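Local coordinates for protein ATP-dependent RNA helicase HrpB (PDB 6EUD) that hydrolyses ATP to ADP and phosphate as a DExH-box RNA helicase of the DEAH/RHA group that binds single-stranded RNA, at residues I55-R60 / S132-L137; R109-D114 / L368-S373; A138-L143 / A376-L381; L363-L368 / E405-Q410; Q397-L402 / D420-A425. All coordinates share one frame; numbering follows the deposited sequence.

Interaction 1 of 5, residues I55-R60 / S132-L137; sequences ILLEPR and SLQADL
Both L57 and Q134 carry CG anti to the backbone N (chi1 175° and -179°), which points each CG across the gap; beyond it the two side chains cross at a slant. Q134 stays extended past CG and brings its amide to the leucine tip, where L57 CD1 lies 3.6 Å from Q134 OE1. That oxygen has its hydrogen bond elsewhere: it accepts from G105 N. On the other branch, L57 CD2 rests on the helix itself, 4.0 Å from A135 CA and 4.1 Å from A135 CB. The strand is an inner one of the N-terminal RecA-like domain; the turn after it, starting at P59, probably corresponds to motif Ia of this helicase family, and helix 133-145 starts just beyond the DEFH box at D126-H129. Here Q134 NE2 faces the carbonyl of the turn, 3.7 Å from P59 O, a loose polar approach and not a bond. The first turn of the helix is tied off by S132 as N-cap: its OG accepts from A135 N at 3.0 Å with an N-H...O angle of 151°. E58 has its CB directed away from the helix, and its carbonyl O accepts from T103 OG1.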
# COMPACT_ATOMS: atom_id res chain seq x y z
N ILE A 55 28.63 8.06 8.73
CA ILE A 55 27.28 8.19 9.27
C ILE A 55 26.73 6.81 9.64
O ILE A 55 26.84 5.86 8.86
CB ILE A 55 26.32 8.85 8.28
CG1 ILE A 55 26.93 10.13 7.69
CG2 ILE A 55 25.01 9.17 8.98
CD1 ILE A 55 27.09 11.26 8.68
N LEU A 56 26.14 6.73 10.83
CA LEU A 56 25.57 5.48 11.33
C LEU A 56 24.08 5.63 11.61
O LEU A 56 23.69 6.19 12.64
CB LEU A 56 26.29 5.02 12.59
CG LEU A 56 25.81 3.71 13.22
CD1 LEU A 56 25.96 2.57 12.23
CD2 LEU A 56 26.57 3.43 14.49
N LEU A 57 23.26 5.12 10.68
CA LEU A 57 21.79 5.16 10.81
C LEU A 57 21.30 4.09 11.76
O LEU A 57 21.69 2.93 11.64
CB LEU A 57 21.11 4.98 9.44
CG LEU A 57 19.57 4.89 9.48
CD1 LEU A 57 18.98 6.19 9.99
CD2 LEU A 57 18.97 4.52 8.13
N GLU A 58 20.44 4.48 12.70
CA GLU A 58 19.81 3.53 13.61
C GLU A 58 18.29 3.62 13.47
O GLU A 58 17.76 4.70 13.25
CB GLU A 58 20.25 3.80 15.05
CG GLU A 58 21.76 3.63 15.28
CD GLU A 58 22.22 2.19 15.17
OE1 GLU A 58 21.40 1.28 15.40
OE2 GLU A 58 23.42 1.96 14.85
N PRO A 59 17.59 2.49 13.60
CA PRO A 59 16.15 2.43 13.28
C PRO A 59 15.28 3.24 14.22
O PRO A 59 14.30 3.82 13.77
CB PRO A 59 15.83 0.95 13.40
CG PRO A 59 16.83 0.44 14.42
CD PRO A 59 18.08 1.24 14.20
N ARG A 60 15.59 3.28 15.51
CA ARG A 60 14.80 4.11 16.42
C ARG A 60 15.67 5.00 17.28
O ARG A 60 16.88 4.83 17.35
CB ARG A 60 13.93 3.24 17.33
CG ARG A 60 12.76 2.60 16.62
CD ARG A 60 12.34 1.35 17.37
NE ARG A 60 13.49 0.47 17.58
CZ ARG A 60 13.84 -0.50 16.74
NH1 ARG A 60 13.11 -0.74 15.66
NH2 ARG A 60 14.90 -1.25 16.99
N SER A 132 13.11 -1.32 7.51
CA SER A 132 12.33 -0.11 7.70
C SER A 132 12.23 0.64 6.37
O SER A 132 13.11 0.52 5.49
CB SER A 132 12.96 0.77 8.79
OG SER A 132 14.30 1.13 8.47
N LEU A 133 11.13 1.36 6.22
CA LEU A 133 10.94 2.27 5.10
C LEU A 133 12.03 3.31 5.12
O LEU A 133 12.51 3.72 4.08
CB LEU A 133 9.57 2.94 5.17
CG LEU A 133 9.33 3.94 4.04
CD1 LEU A 133 9.57 3.25 2.71
CD2 LEU A 133 7.93 4.49 4.11
N GLN A 134 12.43 3.73 6.31
CA GLN A 134 13.47 4.72 6.48
C GLN A 134 14.79 4.23 5.91
O GLN A 134 15.45 4.95 5.17
CB GLN A 134 13.64 5.08 7.95
CG GLN A 134 14.70 6.13 8.18
CD GLN A 134 15.01 6.34 9.65
OE1 GLN A 134 15.57 7.37 10.04
NE2 GLN A 134 14.66 5.35 10.47
N ALA A 135 15.19 3.01 6.25
CA ALA A 135 16.49 2.50 5.79
C ALA A 135 16.48 2.11 4.31
O ALA A 135 17.51 2.18 3.64
CB ALA A 135 16.94 1.32 6.64
N ASP A 136 15.31 1.71 3.80
CA ASP A 136 15.16 1.43 2.39
C ASP A 136 15.34 2.71 1.58
O ASP A 136 16.06 2.75 0.58
CB ASP A 136 13.80 0.81 2.10
CG ASP A 136 13.77 -0.71 2.34
OD1 ASP A 136 14.70 -1.27 2.97
OD2 ASP A 136 12.78 -1.34 1.91
N LEU A 137 14.67 3.77 2.02
CA LEU A 137 14.78 5.06 1.37
C LEU A 137 16.23 5.55 1.43
O LEU A 137 16.77 5.96 0.41
CB LEU A 137 13.82 6.06 2.00
CG LEU A 137 13.94 7.47 1.43
CD1 LEU A 137 13.84 7.43 -0.09
CD2 LEU A 137 12.91 8.41 2.04

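Interaction 2 of 5, residues R109-D114 / L368-S373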
# COMPACT_ATOMS: atom_id res chain seq x y z
N ARG A 109 17.05 13.82 5.56
CA ARG A 109 17.25 15.27 5.52
C ARG A 109 18.64 15.68 5.02
O ARG A 109 18.76 16.54 4.15
CB ARG A 109 17.03 15.89 6.91
CG ARG A 109 15.57 15.93 7.31
CD ARG A 109 14.72 16.36 6.14
NE ARG A 109 13.48 15.60 6.12
CZ ARG A 109 12.81 15.31 5.01
NH1 ARG A 109 13.25 15.73 3.83
NH2 ARG A 109 11.70 14.60 5.09
N MET A 110 19.67 15.03 5.57
CA MET A 110 21.06 15.29 5.21
C MET A 110 21.33 15.11 3.71
O MET A 110 21.98 15.95 3.08
CB MET A 110 21.99 14.39 6.02
CG MET A 110 21.93 14.64 7.52
SD MET A 110 22.90 13.49 8.52
CE MET A 110 24.51 13.63 7.76
N ILE A 111 20.83 14.01 3.15
CA ILE A 111 21.02 13.73 1.73
C ILE A 111 20.21 14.69 0.85
O ILE A 111 20.66 15.07 -0.24
CB ILE A 111 20.63 12.26 1.41
CG1 ILE A 111 21.41 11.30 2.32
CG2 ILE A 111 20.92 11.94 -0.04
CD1 ILE A 111 21.11 9.85 2.09
N GLN A 112 19.04 15.11 1.33
CA GLN A 112 18.21 16.04 0.57
C GLN A 112 18.87 17.39 0.46
O GLN A 112 18.79 18.04 -0.59
CB GLN A 112 16.83 16.21 1.23
CG GLN A 112 15.93 15.00 1.09
CD GLN A 112 15.37 14.84 -0.31
OE1 GLN A 112 15.76 15.54 -1.23
NE2 GLN A 112 14.42 13.92 -0.46
N ARG A 113 19.52 17.82 1.54
CA ARG A 113 20.18 19.12 1.56
C ARG A 113 21.53 19.08 0.86
O ARG A 113 21.88 20.00 0.12
CB ARG A 113 20.36 19.64 2.99
CG ARG A 113 19.09 20.05 3.66
CD ARG A 113 19.33 20.35 5.12
NE ARG A 113 20.73 20.69 5.41
CZ ARG A 113 21.27 21.89 5.25
NH1 ARG A 113 20.55 22.92 4.81
NH2 ARG A 113 22.55 22.08 5.54
N ASP A 114 22.29 18.00 1.09
CA ASP A 114 23.59 17.84 0.46
C ASP A 114 23.66 16.52 -0.27
O ASP A 114 24.13 15.52 0.29
CB ASP A 114 24.71 17.92 1.49
CG ASP A 114 26.08 17.91 0.85
OD1 ASP A 114 26.19 18.17 -0.37
OD2 ASP A 114 27.07 17.64 1.57
N LEU A 368 10.07 13.10 -5.10
CA LEU A 368 9.83 14.28 -5.95
C LEU A 368 10.85 15.38 -5.67
O LEU A 368 11.45 15.92 -6.60
CB LEU A 368 8.40 14.81 -5.74
CG LEU A 368 7.26 13.96 -6.31
CD1 LEU A 368 5.94 14.41 -5.72
CD2 LEU A 368 7.23 14.04 -7.84
N GLN A 369 11.04 15.70 -4.39
CA GLN A 369 12.07 16.65 -3.96
C GLN A 369 13.47 16.16 -4.37
O GLN A 369 14.35 16.96 -4.68
CB GLN A 369 12.01 16.84 -2.43
CG GLN A 369 12.99 17.88 -1.88
CD GLN A 369 13.09 17.82 -0.36
OE1 GLN A 369 12.64 16.86 0.27
NE2 GLN A 369 13.67 18.85 0.24
N TRP A 370 13.67 14.85 -4.39
CA TRP A 370 14.95 14.29 -4.81
C TRP A 370 15.14 14.48 -6.32
O TRP A 370 16.27 14.49 -6.82
CB TRP A 370 15.05 12.80 -4.43
CG TRP A 370 16.40 12.18 -4.73
CD1 TRP A 370 16.66 11.16 -5.60
CD2 TRP A 370 17.66 12.55 -4.16
NE1 TRP A 370 18.01 10.87 -5.61
CE2 TRP A 370 18.64 11.71 -4.73
CE3 TRP A 370 18.06 13.50 -3.21
CZ2 TRP A 370 20.00 11.80 -4.38
CZ3 TRP A 370 19.40 13.59 -2.88
CH2 TRP A 370 20.35 12.74 -3.46
N GLY A 371 14.03 14.66 -7.03
CA GLY A 371 14.07 14.89 -8.45
C GLY A 371 13.62 13.68 -9.24
O GLY A 371 13.66 13.67 -10.47
N CYS A 372 13.19 12.67 -8.52
CA CYS A 372 12.73 11.43 -9.12
C CYS A 372 11.29 11.60 -9.61
O CYS A 372 10.40 11.96 -8.83
CB CYS A 372 12.84 10.28 -8.09
SG CYS A 372 12.51 8.63 -8.70
N SER A 373 11.06 11.37 -10.90
CA SER A 373 9.71 11.52 -11.45
C SER A 373 8.85 10.26 -11.27
O SER A 373 7.63 10.35 -11.21
CB SER A 373 9.78 11.92 -12.93
OG SER A 373 10.51 10.97 -13.70
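Q369 OE1 lies near two side chains of helix 106-113: the amide of Q112, with CD 3.4 Å from Q369 OE1, and the guanidinium of R109, whose NH1 is 3.8 Å from the same oxygen and has it near its plane at the edge. Neither approach is a hydrogen bond. Instead the Q112 and Q369 amides stack, their planes only 18° apart, while Q112 NE2 donates to the backbone O of E366. R109 NH2 pairs with the E366 carboxylate, though these two groups are modelled too close for their separation to be trusted. Helix 106-113 belongs to the first RecA-like domain; the end of helix 361-370, at about the end of the second, is thereby tied to the first. That end is a Schellman motif, with G371 at positive phi and its N bonded to L368 O at 2.9 Å. W370 CG, anti to the backbone N (chi1 -175°), lies on the side of helix 106-113, and the outer corner of the indole meets I111: W370 CZ3 is 3.3 Å from I111 O, and W370 CH2 is 3.6 Å from I111 CG2. Q112 OE1 reaches the rim of the indole in the ring plane, 3.7 Å from W370 CE3, its amide standing steeply against the ring.

Interaction 3 of 5, residues A138-L143 / A376-L381; sequences ALALLL and AQMSWL
Helix 133-145 of the N-terminal RecA-like domain packs here against the loop that joins helix 361-370 to helix 386-398, and a single methyl, A140 CB, is the centre of the contact. It lies over one face of the W380 indole, 3.9 Å from the centroid of the six-membered ring and 12° off the ring normal, a CH-pi contact. At its pyrrole end W380 NE1 donates to P375 O, while L363 and L367 of helix 361-370 pack against the six-membered ring. A second group reaches A140 from M378. Its chain bends at chi2 and again at chi3 (-65°), the last turn placing CE 3.7 Å from A140 CB; M378 CE also lies 4.1 Å from L141 CD2. Further along the helix, L143 CD1 meets S379 CB at 4.2 Å, a lighter touch at the border of the contact. No direct hydrogen bond joins the two segments. A water does so instead: it donates to A140 O at 3.0 Å and accepts from S379 N, a rather short 2.6 Å away. With methyl, thioether and indole doing the packing, the contact is held mainly by dispersion between apolar groups, while the water lets an N-H of the loop reach a helix carbonyl indirectly.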
# COMPACT_ATOMS: atom_id res chain seq x y z
N ALA A 138 16.87 5.46 2.59
CA ALA A 138 18.31 5.79 2.69
C ALA A 138 19.16 4.99 1.71
O ALA A 138 20.03 5.55 1.05
CB ALA A 138 18.82 5.57 4.09
N LEU A 139 18.91 3.69 1.61
CA LEU A 139 19.66 2.86 0.67
C LEU A 139 19.52 3.33 -0.78
O LEU A 139 20.51 3.42 -1.50
CB LEU A 139 19.21 1.40 0.78
CG LEU A 139 19.98 0.47 -0.15
CD1 LEU A 139 21.46 0.59 0.14
CD2 LEU A 139 19.52 -0.97 0.02
N ALA A 140 18.29 3.61 -1.21
CA ALA A 140 18.01 4.07 -2.58
C ALA A 140 18.70 5.40 -2.92
O ALA A 140 19.25 5.56 -4.03
CB ALA A 140 16.51 4.19 -2.79
N LEU A 141 18.66 6.35 -1.98
CA LEU A 141 19.30 7.65 -2.17
C LEU A 141 20.80 7.48 -2.26
O LEU A 141 21.44 8.01 -3.16
CB LEU A 141 18.93 8.60 -1.03
CG LEU A 141 17.44 8.95 -1.01
CD1 LEU A 141 17.05 9.64 0.28
CD2 LEU A 141 17.11 9.85 -2.19
N LEU A 142 21.36 6.72 -1.33
CA LEU A 142 22.80 6.52 -1.30
C LEU A 142 23.35 5.79 -2.53
O LEU A 142 24.48 6.03 -2.95
CB LEU A 142 23.17 5.76 -0.03
CG LEU A 142 22.99 6.59 1.23
CD1 LEU A 142 23.07 5.72 2.48
CD2 LEU A 142 24.03 7.71 1.26
N LEU A 143 22.57 4.89 -3.12
CA LEU A 143 22.97 4.24 -4.35
C LEU A 143 22.92 5.23 -5.53
O LEU A 143 23.61 5.05 -6.54
CB LEU A 143 22.08 3.02 -4.62
CG LEU A 143 22.32 1.81 -3.71
CD1 LEU A 143 21.36 0.65 -4.03
CD2 LEU A 143 23.76 1.35 -3.80
N ALA A 376 10.11 3.89 -9.76
CA ALA A 376 10.80 2.76 -10.39
C ALA A 376 12.23 3.10 -10.82
O ALA A 376 13.07 2.21 -10.91
CB ALA A 376 9.99 2.26 -11.58
N GLN A 377 12.50 4.38 -11.09
CA GLN A 377 13.84 4.83 -11.47
C GLN A 377 14.90 4.48 -10.42
O GLN A 377 16.05 4.23 -10.76
CB GLN A 377 13.86 6.35 -11.70
CG GLN A 377 12.81 6.88 -12.66
CD GLN A 377 12.61 8.38 -12.50
OE1 GLN A 377 13.30 9.03 -11.72
NE2 GLN A 377 11.65 8.94 -13.24
N MET A 378 14.50 4.48 -9.15
CA MET A 378 15.41 4.16 -8.05
C MET A 378 15.62 2.66 -7.94
O MET A 378 14.87 1.88 -8.52
CB MET A 378 14.86 4.70 -6.73
CG MET A 378 14.24 6.08 -6.82
SD MET A 378 15.46 7.38 -6.68
CE MET A 378 16.02 7.10 -5.01
N SER A 379 16.62 2.26 -7.16
CA SER A 379 16.87 0.84 -6.87
C SER A 379 16.34 0.44 -5.49
O SER A 379 16.92 0.78 -4.47
CB SER A 379 18.36 0.53 -6.96
OG SER A 379 18.85 0.69 -8.30
N TRP A 380 15.22 -0.29 -5.48
CA TRP A 380 14.62 -0.76 -4.24
C TRP A 380 14.89 -2.24 -4.03
O TRP A 380 15.05 -2.98 -5.00
CB TRP A 380 13.12 -0.51 -4.25
CG TRP A 380 12.83 0.87 -4.55
CD1 TRP A 380 12.59 1.40 -5.77
CD2 TRP A 380 12.81 1.95 -3.62
NE1 TRP A 380 12.39 2.75 -5.66
CE2 TRP A 380 12.52 3.11 -4.34
CE3 TRP A 380 12.99 2.04 -2.23
CZ2 TRP A 380 12.40 4.36 -3.73
CZ3 TRP A 380 12.88 3.28 -1.63
CH2 TRP A 380 12.59 4.42 -2.37
N LEU A 381 14.94 -2.68 -2.78
CA LEU A 381 14.91 -4.12 -2.55
C LEU A 381 13.52 -4.57 -2.94
O LEU A 381 13.35 -5.56 -3.63
CB LEU A 381 15.23 -4.50 -1.10
CG LEU A 381 16.67 -4.90 -0.76
CD1 LEU A 381 16.70 -5.64 0.56
CD2 LEU A 381 17.21 -5.78 -1.85
O HOH W 1 18.42 4.00 -6.43

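Interaction 4 of 5, residues L363-L368 / E405-Q410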
# COMPACT_ATOMS: atom_id res chain seq x y z
N LEU A 363 7.11 9.34 1.35
CA LEU A 363 8.11 8.81 0.44
C LEU A 363 8.02 9.46 -0.92
O LEU A 363 9.04 9.81 -1.53
CB LEU A 363 7.95 7.30 0.32
CG LEU A 363 8.79 6.62 -0.76
CD1 LEU A 363 10.26 6.88 -0.50
CD2 LEU A 363 8.51 5.14 -0.71
N LEU A 364 6.80 9.63 -1.41
CA LEU A 364 6.58 10.23 -2.71
C LEU A 364 7.05 11.68 -2.69
O LEU A 364 7.66 12.17 -3.64
CB LEU A 364 5.10 10.13 -3.11
CG LEU A 364 4.65 10.54 -4.51
CD1 LEU A 364 5.45 9.76 -5.54
CD2 LEU A 364 3.15 10.30 -4.68
N MET A 365 6.77 12.36 -1.59
CA MET A 365 7.22 13.72 -1.39
C MET A 365 8.74 13.78 -1.40
O MET A 365 9.31 14.66 -2.01
CB MET A 365 6.63 14.27 -0.08
CG MET A 365 6.99 15.70 0.27
SD MET A 365 6.17 16.88 -0.79
CE MET A 365 4.49 16.57 -0.37
N GLU A 366 9.41 12.81 -0.77
CA GLU A 366 10.88 12.74 -0.78
C GLU A 366 11.47 12.51 -2.17
O GLU A 366 12.42 13.19 -2.57
CB GLU A 366 11.39 11.63 0.14
CG GLU A 366 11.06 11.81 1.60
CD GLU A 366 11.83 12.95 2.28
OE1 GLU A 366 12.54 13.73 1.60
OE2 GLU A 366 11.72 13.04 3.52
N LEU A 367 10.93 11.53 -2.89
CA LEU A 367 11.39 11.21 -4.24
C LEU A 367 11.21 12.40 -5.20
O LEU A 367 12.09 12.68 -6.01
CB LEU A 367 10.67 9.98 -4.78
CG LEU A 367 10.87 8.68 -3.98
CD1 LEU A 367 10.09 7.53 -4.60
CD2 LEU A 367 12.36 8.34 -3.88
N LEU A 368 10.07 13.10 -5.10
CA LEU A 368 9.83 14.28 -5.95
C LEU A 368 10.85 15.38 -5.67
O LEU A 368 11.45 15.92 -6.60
CB LEU A 368 8.40 14.81 -5.74
CG LEU A 368 7.26 13.96 -6.31
CD1 LEU A 368 5.94 14.41 -5.72
CD2 LEU A 368 7.23 14.04 -7.84
N GLU A 405 3.15 16.40 -12.82
CA GLU A 405 3.87 15.25 -12.29
C GLU A 405 5.00 15.71 -11.37
O GLU A 405 5.77 14.90 -10.85
CB GLU A 405 4.44 14.39 -13.42
CG GLU A 405 3.38 13.77 -14.33
CD GLU A 405 2.58 12.68 -13.65
OE1 GLU A 405 3.01 11.51 -13.72
OE2 GLU A 405 1.53 12.98 -13.06
N ARG A 406 5.09 17.02 -11.17
CA ARG A 406 6.12 17.59 -10.33
C ARG A 406 5.50 18.24 -9.10
O ARG A 406 4.27 18.29 -8.95
CB ARG A 406 6.95 18.61 -11.10
CG ARG A 406 7.74 18.02 -12.26
CD ARG A 406 8.24 19.09 -13.24
NE ARG A 406 9.32 19.93 -12.70
CZ ARG A 406 9.13 21.12 -12.12
NH1 ARG A 406 7.90 21.61 -11.97
NH2 ARG A 406 10.17 21.80 -11.68
N LEU A 407 6.35 18.73 -8.22
CA LEU A 407 5.91 19.47 -7.05
C LEU A 407 5.43 20.84 -7.47
O LEU A 407 6.07 21.50 -8.28
CB LEU A 407 7.03 19.60 -6.02
CG LEU A 407 7.34 18.42 -5.10
CD1 LEU A 407 8.50 18.80 -4.18
CD2 LEU A 407 6.11 18.00 -4.30
N SER A 408 4.31 21.26 -6.90
CA SER A 408 3.86 22.63 -7.09
C SER A 408 4.73 23.58 -6.29
O SER A 408 5.65 23.16 -5.60
CB SER A 408 2.40 22.79 -6.67
OG SER A 408 2.29 22.71 -5.26
N ALA A 409 4.43 24.87 -6.37
CA ALA A 409 5.11 25.86 -5.56
C ALA A 409 4.91 25.57 -4.07
O ALA A 409 5.85 25.66 -3.28
CB ALA A 409 4.62 27.26 -5.92
N GLN A 410 3.69 25.23 -3.68
CA GLN A 410 3.42 24.92 -2.28
C GLN A 410 4.05 23.59 -1.89
O GLN A 410 4.59 23.44 -0.78
CB GLN A 410 1.91 24.91 -2.03
CG GLN A 410 1.27 26.30 -2.22
CD GLN A 410 1.71 27.34 -1.18
OE1 GLN A 410 2.63 28.13 -1.41
NE2 GLN A 410 1.00 27.38 -0.05
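L368 leaves helix 361-370 with its CB directed at L407, and that CB is already in contact, 3.8 Å from L407 CG. L368 CG lies beside the backbone N (chi1 -72°), and its two methyls have different partners. L368 CD1 meets the leucine opposite at its tip, 3.9 Å from L407 CD2, and also packs on L402 in the neighbouring strand. L368 CD2 goes to the backbone instead, lying 3.5 Å from E405 O. The same L407 CD2 has a further neighbour one helical turn back: M365, bent at chi2 and chi3, brings SD to within 3.7 Å of L407 CD2, with the two side chains crossing at about a right angle. L407 CD2 thus touches both a thioether and a leucine methyl, and A415 of helix 409-417 touches L407 as well. The outer border is polar. E405 points its carboxylate at K393 in a salt bridge, and R406 turns away from the helix. Past L407, S408 is the N-cap of helix 409-417, its OG accepting from G411 N. Strands 402-403 and 406-407 form a small antiparallel hairpin, and its packing against helices 361-370 and 409-417 is consistent with the winged-helix domain that follows the two RecA-like domains in DEAH/RHA helicases.

Interaction 5 of 5, residues Q397-L402 / D420-A425; sequences QMLGAL and DPRLAA
L399 plugs the end of helix 386-398 into the first turn of helix 421-429. The first of these helices probably belongs to the winged-helix domain of this helicase, and the second lies about where that domain gives way to what follows. The L399 side of the contact is close-packed. L399 CB and L399 CD2 both lie 3.9 Å from A425 CB, so the alanine methyl is met by the base and by one branch of the leucine. L399 CD1, the other branch, lies over the start of the helix, 3.8 Å from P421 O and from R422 CA. CG is anti to the carbonyl carbon (chi1 -62°), on the side facing the helix, and its methyls divide between the P421/R422 end and A425. The M398 side is looser. M398 CE comes only to 4.1 Å from R422 NH2 and approaches the guanidinium obliquely, and a bound 1,2-ethanediol, probably from the crystallisation liquor, lies close to the same side chain. R422 has its polar partners beyond this contact: a salt bridge from NH2 to D501 and a weak hydrogen bond from NE to A498 O. The D501 carboxylate probably offsets part of the charge, with the guanidinium of R502 also close by. Towards solvent the chain turns away at G400, whose positive phi closes a Schellman motif, with G400 N bonded to Q397 O. At the other exposed edge D420 is the N-cap of helix 421-429: its OD2 takes L423 N at 3.2 Å (N-H...O angle 158°), on the anti side of the carboxylate and 19° out of its plane.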
# COMPACT_ATOMS: atom_id res chain seq x y z
N GLN A 397 -2.30 15.44 -4.38
CA GLN A 397 -3.19 16.29 -5.17
C GLN A 397 -4.17 17.04 -4.27
O GLN A 397 -4.30 18.26 -4.37
CB GLN A 397 -3.93 15.46 -6.21
CG GLN A 397 -3.12 15.22 -7.47
CD GLN A 397 -3.54 13.99 -8.25
OE1 GLN A 397 -4.46 13.27 -7.86
NE2 GLN A 397 -2.82 13.72 -9.34
N MET A 398 -4.84 16.31 -3.38
CA MET A 398 -5.76 16.92 -2.43
C MET A 398 -5.09 18.06 -1.65
O MET A 398 -5.71 19.09 -1.38
CB MET A 398 -6.32 15.87 -1.45
CG MET A 398 -7.48 16.37 -0.57
SD MET A 398 -7.89 15.36 0.88
CE MET A 398 -6.75 16.00 2.10
N LEU A 399 -3.82 17.87 -1.30
CA LEU A 399 -3.08 18.83 -0.48
C LEU A 399 -2.52 19.99 -1.29
O LEU A 399 -1.95 20.93 -0.73
CB LEU A 399 -1.95 18.11 0.26
CG LEU A 399 -2.41 17.02 1.25
CD1 LEU A 399 -1.23 16.26 1.81
CD2 LEU A 399 -3.30 17.62 2.39
N GLY A 400 -2.68 19.93 -2.61
CA GLY A 400 -2.15 20.95 -3.51
C GLY A 400 -0.64 20.95 -3.72
O GLY A 400 -0.06 21.96 -4.12
N ALA A 401 0.00 19.82 -3.45
CA ALA A 401 1.45 19.71 -3.53
C ALA A 401 1.96 19.44 -4.96
O ALA A 401 3.16 19.59 -5.24
CB ALA A 401 1.93 18.60 -2.58
N LEU A 402 1.06 19.03 -5.85
CA LEU A 402 1.48 18.58 -7.16
C LEU A 402 1.10 19.55 -8.25
O LEU A 402 0.01 20.12 -8.23
CB LEU A 402 0.87 17.21 -7.49
CG LEU A 402 1.30 15.98 -6.69
CD1 LEU A 402 0.58 14.77 -7.27
CD2 LEU A 402 2.80 15.80 -6.73
N ASP A 420 5.47 15.15 7.99
CA ASP A 420 4.39 14.40 7.37
C ASP A 420 3.65 15.35 6.42
O ASP A 420 3.30 16.46 6.83
CB ASP A 420 3.40 13.84 8.38
CG ASP A 420 2.10 13.38 7.71
OD1 ASP A 420 2.02 12.24 7.22
OD2 ASP A 420 1.16 14.19 7.64
N PRO A 421 3.42 14.92 5.16
CA PRO A 421 2.86 15.79 4.11
C PRO A 421 1.56 16.50 4.47
O PRO A 421 1.44 17.68 4.16
CB PRO A 421 2.64 14.82 2.94
CG PRO A 421 3.73 13.81 3.13
CD PRO A 421 3.84 13.62 4.63
N ARG A 422 0.61 15.81 5.09
CA ARG A 422 -0.62 16.46 5.54
C ARG A 422 -0.29 17.60 6.52
O ARG A 422 -0.80 18.69 6.41
CB ARG A 422 -1.58 15.43 6.16
CG ARG A 422 -2.06 14.35 5.17
CD ARG A 422 -2.89 13.20 5.84
NE ARG A 422 -4.30 13.36 5.54
CZ ARG A 422 -5.04 12.51 4.85
NH1 ARG A 422 -4.54 11.37 4.39
NH2 ARG A 422 -6.30 12.80 4.64
N LEU A 423 0.61 17.34 7.47
CA LEU A 423 0.98 18.37 8.43
C LEU A 423 1.79 19.51 7.78
O LEU A 423 1.62 20.68 8.11
CB LEU A 423 1.76 17.74 9.59
CG LEU A 423 1.02 16.69 10.45
CD1 LEU A 423 1.84 16.31 11.70
CD2 LEU A 423 -0.41 17.13 10.84
N ALA A 424 2.67 19.15 6.85
CA ALA A 424 3.46 20.13 6.11
C ALA A 424 2.55 21.04 5.29
O ALA A 424 2.77 22.25 5.23
CB ALA A 424 4.46 19.45 5.20
N ALA A 425 1.54 20.44 4.65
CA ALA A 425 0.54 21.15 3.86
C ALA A 425 -0.19 22.18 4.73
O ALA A 425 -0.39 23.33 4.33
CB ALA A 425 -0.45 20.16 3.26

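Overall arrangement
From the N terminus, interaction 1 closes first, tying strand 53-57 to helix 133-145 inside the first RecA-like domain. Helix 106-113 lies within that loop and opens interaction 2, which closes only at the end of helix 361-370, so the two cross. Interaction 3 starts just after interaction 1 on the same helix and crosses interaction 2, bringing 376-381 back to the first domain. Interaction 4 opens on helix 361-370, sharing L368 with interaction 2, and crosses both 2 and 3; interaction 5 crosses 4. None nests. Helix 361-370 is the hub: interaction 2 joins it to the first domain, interaction 4 to the hairpin, and interaction 5 extends the packing to helix 421-429.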